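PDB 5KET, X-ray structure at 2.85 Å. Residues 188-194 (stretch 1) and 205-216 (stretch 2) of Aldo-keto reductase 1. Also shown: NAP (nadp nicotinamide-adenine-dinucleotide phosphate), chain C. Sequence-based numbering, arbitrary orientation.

Stretch 1, residues 188-194: IRPANLQ
Stretch 2 205-216: ELVAFCRALDIT

Two strand segments meet in parallel here, with a helix packed beside them. In stretch 1, Ile 188, Arg 189 and Pro 190 are extended, and Ala 191 bends (-84/-30) before the strand at Asn 192, Leu 193 and Gln 194. In stretch 2 a helix enters from earlier in the chain, and the backbone then turns through Leu 213 (phi/psi -105/23) and Asp 214 (53/40, left-handed) before extending at Ile 215 (-109/124) and Thr 216 (-90/140). The helix is held by i to i+4 bonds such as Cys 210 N to Leu 206 O, 2.9 Å. The turn that follows is organised by Cys 210 O, which accepts from both Leu 213 N (2.9 Å) and Ile 215 N (2.8 Å), so the turn leaves neither amide unsatisfied.

The register is set by Asn 192 opposite Thr 216, with CA atoms 4.7 Å apart and both side chains on the same face of the sheet. As a parallel bridge requires, Thr 216 bonds to the residues flanking Asn 192. Leu 193 N donates to Thr 216 O at 2.7 Å with an angle of 163°, while Thr 216 N reaches Ala 191 O at 3.4 Å, a weak bond despite its good angle of 166°. The threonine hydroxyl reinforces that weaker end: with chi1 at 67° (p), OG1 donates to the same Ala 191 O at 3.0 Å. Asn 192 CA also makes a CA-H...O contact to Thr 216 O at 3.1 Å. A small, beta-branched residue with a short hydroxyl suits this place, since it tolerates the extended backbone and brings a donor close to the neighbouring strand. The Asn 192 side chain (chi1 t) also ends beside Thr 216.

Leu 193 (chi1 t, chi2 p) places CD2 against the helix, 3.8 Å from Leu 206 CD2 and 3.5 Å from Cys 210 SG. Leu 206 (t, p) and Cys 210 (m) both direct CA-to-CB toward stretch 1; the side chain of Cys 210 is short, and its polarizable sulfur packs well against a methyl group. Ile 215 (m, t) fills the space between helix and strand: its CG2 packs 4.1 Å from Leu 193 CB, and its CD1 is 4.4 Å from Pro 190 CB. The side chains of Leu 193, Leu 206, Ile 215 and Pro 190 carry no polar atoms, which suits their burial.

At the partly exposed margin, Arg 189 (chi1 and chi2 t) lays its aliphatic portion against stretch 2, with CD 3.3 Å from Leu 213 O and 4.2 Å from Ile 215 CG1. Altogether the two stretches bury 431 Å².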

# COMPACT_ATOMS: atom_id res chain seq x y z
N ILE A 188 -18.59 7.06 6.98
CA ILE A 188 -17.27 7.27 7.55
C ILE A 188 -16.29 7.42 6.39
O ILE A 188 -16.09 6.47 5.63
CB ILE A 188 -16.84 6.10 8.46
CG1 ILE A 188 -17.73 6.04 9.70
CG2 ILE A 188 -15.36 6.22 8.82
CD1 ILE A 188 -17.57 4.75 10.49
N ARG A 189 -15.70 8.60 6.25
CA ARG A 189 -14.88 8.91 5.10
C ARG A 189 -13.62 8.03 5.05
O ARG A 189 -13.14 7.57 6.10
CB ARG A 189 -14.50 10.39 5.10
CG ARG A 189 -13.42 10.80 4.12
CD ARG A 189 -13.52 12.27 3.78
NE ARG A 189 -14.36 12.99 4.73
CZ ARG A 189 -14.95 14.14 4.46
NH1 ARG A 189 -14.82 14.69 3.26
NH2 ARG A 189 -15.70 14.73 5.38
N PRO A 190 -13.11 7.74 3.86
CA PRO A 190 -11.81 7.07 3.76
C PRO A 190 -10.74 7.78 4.58
O PRO A 190 -10.59 9.00 4.50
CB PRO A 190 -11.50 7.16 2.25
CG PRO A 190 -12.82 7.42 1.58
CD PRO A 190 -13.86 7.67 2.60
N ALA A 191 -10.02 7.01 5.37
CA ALA A 191 -8.93 7.57 6.17
C ALA A 191 -7.64 7.68 5.38
O ALA A 191 -6.83 8.58 5.66
CB ALA A 191 -8.70 6.73 7.42
N ASN A 192 -7.42 6.79 4.42
CA ASN A 192 -6.13 6.70 3.75
C ASN A 192 -6.33 6.12 2.36
O ASN A 192 -7.16 5.23 2.16
CB ASN A 192 -5.16 5.84 4.57
CG ASN A 192 -3.87 5.54 3.83
OD1 ASN A 192 -2.98 6.39 3.73
ND2 ASN A 192 -3.75 4.31 3.32
N LEU A 193 -5.58 6.66 1.40
CA LEU A 193 -5.50 6.13 0.05
C LEU A 193 -4.09 5.62 -0.17
O LEU A 193 -3.12 6.34 0.10
CB LEU A 193 -5.81 7.21 -0.99
CG LEU A 193 -5.53 6.75 -2.43
CD1 LEU A 193 -6.44 5.59 -2.79
CD2 LEU A 193 -5.64 7.89 -3.41
N GLN A 194 -3.97 4.38 -0.65
CA GLN A 194 -2.65 3.80 -0.89
C GLN A 194 -2.53 3.52 -2.38
O GLN A 194 -3.18 2.62 -2.92
CB GLN A 194 -2.43 2.55 -0.05
CG GLN A 194 -1.47 1.57 -0.69
CD GLN A 194 -0.98 0.52 0.28
OE1 GLN A 194 -1.22 0.60 1.47
NE2 GLN A 194 -0.35 -0.52 -0.23
N GLU A 205 -1.58 15.28 -8.77
CA GLU A 205 -2.99 15.59 -8.88
C GLU A 205 -3.82 14.78 -7.89
O GLU A 205 -4.75 15.31 -7.26
CB GLU A 205 -3.46 15.34 -10.31
CG GLU A 205 -2.93 16.35 -11.28
CD GLU A 205 -3.49 16.16 -12.67
OE1 GLU A 205 -3.42 15.02 -13.20
OE2 GLU A 205 -4.02 17.14 -13.23
N LEU A 206 -3.52 13.49 -7.73
CA LEU A 206 -4.34 12.68 -6.85
C LEU A 206 -4.07 13.00 -5.39
O LEU A 206 -5.00 12.95 -4.57
CB LEU A 206 -4.10 11.20 -7.15
CG LEU A 206 -4.98 10.20 -6.40
CD1 LEU A 206 -6.44 10.66 -6.34
CD2 LEU A 206 -4.87 8.82 -7.04
N VAL A 207 -2.83 13.34 -5.03
CA VAL A 207 -2.55 13.72 -3.65
C VAL A 207 -3.32 14.98 -3.28
O VAL A 207 -4.02 15.04 -2.26
CB VAL A 207 -1.04 13.91 -3.42
CG1 VAL A 207 -0.80 14.61 -2.09
CG2 VAL A 207 -0.32 12.58 -3.46
N ALA A 208 -3.20 16.02 -4.12
CA ALA A 208 -3.92 17.26 -3.86
C ALA A 208 -5.43 17.03 -3.85
O ALA A 208 -6.15 17.70 -3.10
CB ALA A 208 -3.55 18.31 -4.90
N PHE A 209 -5.93 16.09 -4.66
CA PHE A 209 -7.35 15.76 -4.62
C PHE A 209 -7.73 15.17 -3.27
O PHE A 209 -8.74 15.57 -2.67
CB PHE A 209 -7.67 14.80 -5.77
CG PHE A 209 -9.13 14.44 -5.90
CD1 PHE A 209 -9.65 13.36 -5.21
CD2 PHE A 209 -9.96 15.15 -6.75
CE1 PHE A 209 -10.99 13.00 -5.34
CE2 PHE A 209 -11.29 14.80 -6.89
CZ PHE A 209 -11.80 13.73 -6.18
N CYS A 210 -6.92 14.24 -2.75
CA CYS A 210 -7.23 13.61 -1.47
C CYS A 210 -7.01 14.56 -0.31
O CYS A 210 -7.75 14.52 0.69
CB CYS A 210 -6.36 12.37 -1.28
SG CYS A 210 -6.75 11.06 -2.41
N ARG A 211 -5.98 15.39 -0.39
CA ARG A 211 -5.72 16.30 0.71
C ARG A 211 -6.84 17.31 0.85
O ARG A 211 -7.14 17.77 1.96
CB ARG A 211 -4.38 16.96 0.50
CG ARG A 211 -4.20 18.12 1.37
CD ARG A 211 -2.98 18.91 0.91
NE ARG A 211 -2.90 20.17 1.67
CZ ARG A 211 -2.82 21.38 1.14
NH1 ARG A 211 -2.83 21.54 -0.18
NH2 ARG A 211 -2.74 22.43 1.90
N ALA A 212 -7.50 17.64 -0.26
CA ALA A 212 -8.69 18.49 -0.22
C ALA A 212 -9.81 17.84 0.56
O ALA A 212 -10.65 18.53 1.15
CB ALA A 212 -9.14 18.80 -1.64
N LEU A 213 -9.87 16.51 0.57
CA LEU A 213 -10.88 15.79 1.32
C LEU A 213 -10.32 15.17 2.59
O LEU A 213 -10.91 14.22 3.12
CB LEU A 213 -11.54 14.74 0.42
CG LEU A 213 -12.22 15.30 -0.85
CD1 LEU A 213 -12.43 14.22 -1.90
CD2 LEU A 213 -13.51 16.06 -0.49
N ASP A 214 -9.19 15.70 3.09
CA ASP A 214 -8.56 15.25 4.34
C ASP A 214 -8.31 13.73 4.30
O ASP A 214 -8.49 13.02 5.30
CB ASP A 214 -9.37 15.66 5.56
N ILE A 215 -7.90 13.25 3.14
CA ILE A 215 -7.57 11.85 2.91
C ILE A 215 -6.08 11.75 2.74
O ILE A 215 -5.50 12.42 1.86
CB ILE A 215 -8.30 11.29 1.69
CG1 ILE A 215 -9.83 11.43 1.85
CG2 ILE A 215 -7.87 9.84 1.40
CD1 ILE A 215 -10.61 11.17 0.55
N THR A 216 -5.44 10.93 3.56
CA THR A 216 -3.98 10.85 3.57
C THR A 216 -3.50 9.79 2.59
O THR A 216 -4.11 8.71 2.47
CB THR A 216 -3.49 10.54 4.98
OG1 THR A 216 -3.92 9.23 5.35
CG2 THR A 216 -4.10 11.54 5.95
PA NAP C . 9.81 -0.58 -2.98
O1A NAP C . 9.69 -1.01 -1.52
O2A NAP C . 10.00 0.70 -3.37
O5B NAP C . 10.87 -1.66 -3.71
C5B NAP C . 11.37 -2.50 -2.70
C4B NAP C . 12.46 -3.32 -3.38
O4B NAP C . 13.66 -2.59 -3.33
C3B NAP C . 12.65 -4.71 -2.72
O3B NAP C . 12.96 -5.65 -3.70
C2B NAP C . 13.90 -4.51 -1.82
O2B NAP C . 14.79 -5.53 -1.88
C1B NAP C . 14.56 -3.21 -2.41
N9A NAP C . 14.87 -2.24 -1.36
C8A NAP C . 14.13 -1.97 -0.20
N7A NAP C . 14.71 -1.02 0.57
C5A NAP C . 15.87 -0.67 -0.13
C6A NAP C . 16.89 0.26 0.14
N6A NAP C . 16.86 1.03 1.28
N1A NAP C . 17.95 0.43 -0.71
C2A NAP C . 17.92 -0.37 -1.84
N3A NAP C . 17.03 -1.30 -2.24
C4A NAP C . 15.99 -1.42 -1.34
O3 NAP C . 8.33 -0.89 -3.56
PN NAP C . 7.62 -2.24 -3.16
O1N NAP C . 8.42 -3.24 -2.46
O2N NAP C . 6.65 -2.59 -4.27
O5D NAP C . 6.46 -1.70 -1.94
C5D NAP C . 6.13 -2.81 -1.25
C4D NAP C . 5.03 -2.46 -0.31
O4D NAP C . 4.11 -1.66 -1.05
C3D NAP C . 4.31 -3.80 -0.04
O3D NAP C . 4.67 -4.28 1.18
C2D NAP C . 2.87 -3.40 0.04
O2D NAP C . 2.56 -3.01 1.31
C1D NAP C . 2.79 -2.14 -0.84
N1N NAP C . 2.16 -2.61 -2.10
C2N NAP C . 0.85 -2.30 -2.32
C3N NAP C . 0.22 -2.75 -3.46
C7N NAP C . -1.16 -2.38 -3.66
O7N NAP C . -1.86 -1.83 -2.79
N7N NAP C . -1.71 -2.68 -4.89
C4N NAP C . 0.90 -3.56 -4.39
C5N NAP C . 2.22 -3.87 -4.14
C6N NAP C . 2.85 -3.41 -3.00
P2B NAP C . 15.07 -6.56 -0.44
O1X NAP C . 13.65 -7.07 -0.26
O2X NAP C . 16.15 -7.54 -0.81
O3X NAP C . 15.34 -5.46 0.59